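F-BAR domain only protein 1 (Danio rerio, PDB 5JP2) probably acts at an early step of clathrin-mediated endocytosis, and binds a peptide of Eps15 through its mu homology domain. Local coordinates at residues 145-150 with 280-285. Residues are numbered along the deposited sequence; the frame is centred on the assembly and turned at random. Where two conformers were deposited one is given.
Sequences LLLSAE and YMAGCS
A282 CB lies 3.7 Å from L147 CB and 4.0 Å from A149 CB, at the middle of a face-to-face packing of two sheets in the mu homology domain. Residues 145-150 lie on strand 145-154 of a four-stranded antiparallel sheet. Residues 280-283 lie on strand 266-283 of the large mixed sheet. The two segments run in roughly the same direction, at 35°, and their axes approach to 6.1 Å at the closest. They converge toward E150 and C284, where the CA atoms come within 4.8 Å. At the wider end the Y280 side chain spans the gap. Its CG is anti to the backbone N (chi1 -162°), and its hydroxyl donates a 2.8 Å hydrogen bond from OH to L145 O. The bond falls on a lone pair in the carbonyl plane, with a C=O...OH angle of 125°. L145 O also lies in the plane of the ring, at its edge. L147 CD1 touches the same ring near its plane, 4.1 Å from Y280 CE1. At the narrow end C284 is poorly ordered and modelled in two conformers; in the one given, its CB lies near A149. The C284-C151 disulfide ties the chain after strand 266-283 to strand 145-154. One water bridges the backbones, taking the A149 N-H and lying close to G283 O. On strand 157-166, H165 pairs with L146 through the backbone and, with C167, binds the zinc ion. Strand 242-250 borders the interface: V245 touches L145 and L147, L243 touches A149, and F247 packs edge-to-face with the Y280 ring. The carbonyl of L147 is held by N37, whose ND2 hydrogen-bonds L147 O.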
ATOM      1  N   LEU B 145      12.291  -1.698  -2.577  1.00 40.62           N
ATOM      2  CA  LEU B 145      13.249  -1.091  -3.479  1.00 21.51           C
ATOM      3  C   LEU B 145      14.382  -0.504  -2.650  1.00 27.06           C
ATOM      4  O   LEU B 145      14.158   0.376  -1.816  1.00 28.44           O
ATOM      5  CB  LEU B 145      12.565  -0.027  -4.330  1.00 25.30           C
ATOM      6  CG  LEU B 145      13.405   0.652  -5.391  1.00 21.28           C
ATOM      7  CD1 LEU B 145      13.889  -0.348  -6.377  1.00 21.14           C
ATOM      8  CD2 LEU B 145      12.628   1.739  -6.066  1.00 25.27           C
ATOM      9  N   LEU B 146      15.579  -1.021  -2.848  1.00 29.70           N
ATOM     10  CA  LEU B 146      16.744  -0.568  -2.118  1.00 31.09           C
ATOM     11  C   LEU B 146      17.372   0.595  -2.855  1.00 33.18           C
ATOM     12  O   LEU B 146      17.558   0.526  -4.065  1.00 32.34           O
ATOM     13  CB  LEU B 146      17.751  -1.693  -1.957  1.00 41.92           C
ATOM     14  CG  LEU B 146      17.706  -2.259  -0.555  1.00 46.47           C
ATOM     15  CD1 LEU B 146      16.391  -2.952  -0.351  1.00 41.15           C
ATOM     16  CD2 LEU B 146      18.879  -3.178  -0.321  1.00 58.19           C
ATOM     17  N   LEU B 147      17.673   1.665  -2.124  1.00 30.86           N
ATOM     18  CA  LEU B 147      18.253   2.872  -2.689  1.00 21.68           C
ATOM     19  C   LEU B 147      19.600   3.176  -2.050  1.00 27.52           C
ATOM     20  O   LEU B 147      19.757   3.058  -0.834  1.00 34.04           O
ATOM     21  CB  LEU B 147      17.342   4.074  -2.486  1.00 24.05           C
ATOM     22  CG  LEU B 147      15.891   3.937  -2.895  1.00 22.20           C
ATOM     23  CD1 LEU B 147      15.192   5.240  -2.700  1.00 17.97           C
ATOM     24  CD2 LEU B 147      15.792   3.456  -4.311  1.00 21.75           C
ATOM     25  N   SER B 148      20.572   3.559  -2.873  1.00 31.12           N
ATOM     26  CA  SER B 148      21.838   4.099  -2.390  1.00 28.61           C
ATOM     27  C   SER B 148      22.202   5.332  -3.195  1.00 28.90           C
ATOM     28  O   SER B 148      22.493   5.227  -4.389  1.00 35.64           O
ATOM     29  CB  SER B 148      22.950   3.063  -2.482  1.00 34.00           C
ATOM     30  OG  SER B 148      24.170   3.610  -2.039  1.00 51.81           O
ATOM     31  N   ALA B 149      22.203   6.487  -2.540  1.00 27.39           N
ATOM     32  CA  ALA B 149      22.564   7.755  -3.148  1.00 30.17           C
ATOM     33  C   ALA B 149      23.924   8.231  -2.645  1.00 36.39           C
ATOM     34  O   ALA B 149      24.300   7.995  -1.500  1.00 39.16           O
ATOM     35  CB  ALA B 149      21.511   8.818  -2.862  1.00 30.00           C
ATOM     36  N   GLU B 150      24.661   8.896  -3.528  1.00 39.06           N
ATOM     37  CA  GLU B 150      25.972   9.448  -3.224  1.00 56.36           C
ATOM     38  C   GLU B 150      26.044  10.851  -3.799  1.00 55.51           C
ATOM     39  O   GLU B 150      25.386  11.156  -4.789  1.00 50.07           O
ATOM     40  CB  GLU B 150      27.094   8.585  -3.809  1.00 65.76           C
ATOM     41  CG  GLU B 150      27.191   7.204  -3.195  1.00 58.84           C
ATOM     42  CD  GLU B 150      28.260   6.349  -3.837  1.00 84.59           C
ATOM     43  OE1 GLU B 150      28.399   5.172  -3.442  1.00 89.63           O
ATOM     44  OE2 GLU B 150      28.943   6.841  -4.757  1.00 99.43           O
ATOM     45  N   TYR B 280       9.294   8.358   0.248  1.00 32.74           N
ATOM     46  CA  TYR B 280      10.201   7.226   0.097  1.00 23.72           C
ATOM     47  C   TYR B 280      11.509   7.778  -0.445  1.00 25.92           C
ATOM     48  O   TYR B 280      11.592   8.105  -1.627  1.00 31.56           O
ATOM     49  CB  TYR B 280       9.573   6.192  -0.843  1.00 29.01           C
ATOM     50  CG  TYR B 280      10.131   4.802  -0.809  1.00 21.09           C
ATOM     51  CD1 TYR B 280      11.308   4.500  -1.461  1.00 19.69           C
ATOM     52  CD2 TYR B 280       9.459   3.776  -0.163  1.00 25.05           C
ATOM     53  CE1 TYR B 280      11.819   3.245  -1.447  1.00 17.35           C
ATOM     54  CE2 TYR B 280       9.961   2.488  -0.157  1.00 18.92           C
ATOM     55  CZ  TYR B 280      11.136   2.231  -0.807  1.00 22.54           C
ATOM     56  OH  TYR B 280      11.669   0.973  -0.804  1.00 24.49           O
ATOM     57  N   MET B 281      12.548   7.828   0.393  1.00 26.02           N
ATOM     58  CA  MET B 281      13.641   8.771   0.167  1.00 23.91           C
ATOM     59  C   MET B 281      15.015   8.142   0.337  1.00 26.14           C
ATOM     60  O   MET B 281      15.219   7.246   1.150  1.00 27.56           O
ATOM     61  CB  MET B 281      13.597   9.963   1.127  1.00 31.48           C
ATOM     62  CG  MET B 281      12.267  10.581   1.372  1.00 26.16           C
ATOM     63  SD  MET B 281      11.582  11.481   0.009  1.00 41.98           S
ATOM     64  CE  MET B 281      12.661  12.889  -0.101  1.00 33.78           C
ATOM     65  N   ALA B 282      15.964   8.660  -0.429  1.00 26.91           N
ATOM     66  CA  ALA B 282      17.376   8.331  -0.291  1.00 28.06           C
ATOM     67  C   ALA B 282      18.150   9.621  -0.104  1.00 28.86           C
ATOM     68  O   ALA B 282      18.059  10.521  -0.939  1.00 34.39           O
ATOM     69  CB  ALA B 282      17.906   7.582  -1.506  1.00 26.57           C
ATOM     70  N   GLY B 283      18.868   9.726   1.003  1.00 30.22           N
ATOM     71  CA  GLY B 283      19.769  10.832   1.235  1.00 49.78           C
ATOM     72  C   GLY B 283      21.210  10.432   0.993  1.00 46.97           C
ATOM     73  O   GLY B 283      21.548   9.256   0.976  1.00 42.17           O
ATOM     74  N   CYS B 284      22.068  11.429   0.800  0.50 65.21           N
ATOM     75  CA  CYS B 284      23.481  11.183   0.551  0.50 69.61           C
ATOM     76  C   CYS B 284      24.335  12.094   1.416  0.50 74.95           C
ATOM     77  O   CYS B 284      23.928  13.201   1.770  0.50 80.32           O
ATOM     78  CB  CYS B 284      23.837  11.382  -0.927  0.50 70.93           C
ATOM     79  SG  CYS B 284      23.043  12.782  -1.707  0.50 59.58           S
ATOM     80  N   SER B 285      25.523  11.609   1.759  1.00 72.85           N
ATOM     81  CA  SER B 285      26.450  12.367   2.588  1.00102.53           C
ATOM     82  C   SER B 285      27.461  13.110   1.722  1.00103.30           C
ATOM     83  O   SER B 285      28.019  12.542   0.782  1.00101.04           O
ATOM     84  CB  SER B 285      27.183  11.451   3.563  1.00 97.57           C
ATOM     85  OG  SER B 285      28.153  10.682   2.879  1.00 77.56           O
TER
HETATM   86  O   HOH W   1      20.952   6.705   0.313  1.00 32.79           O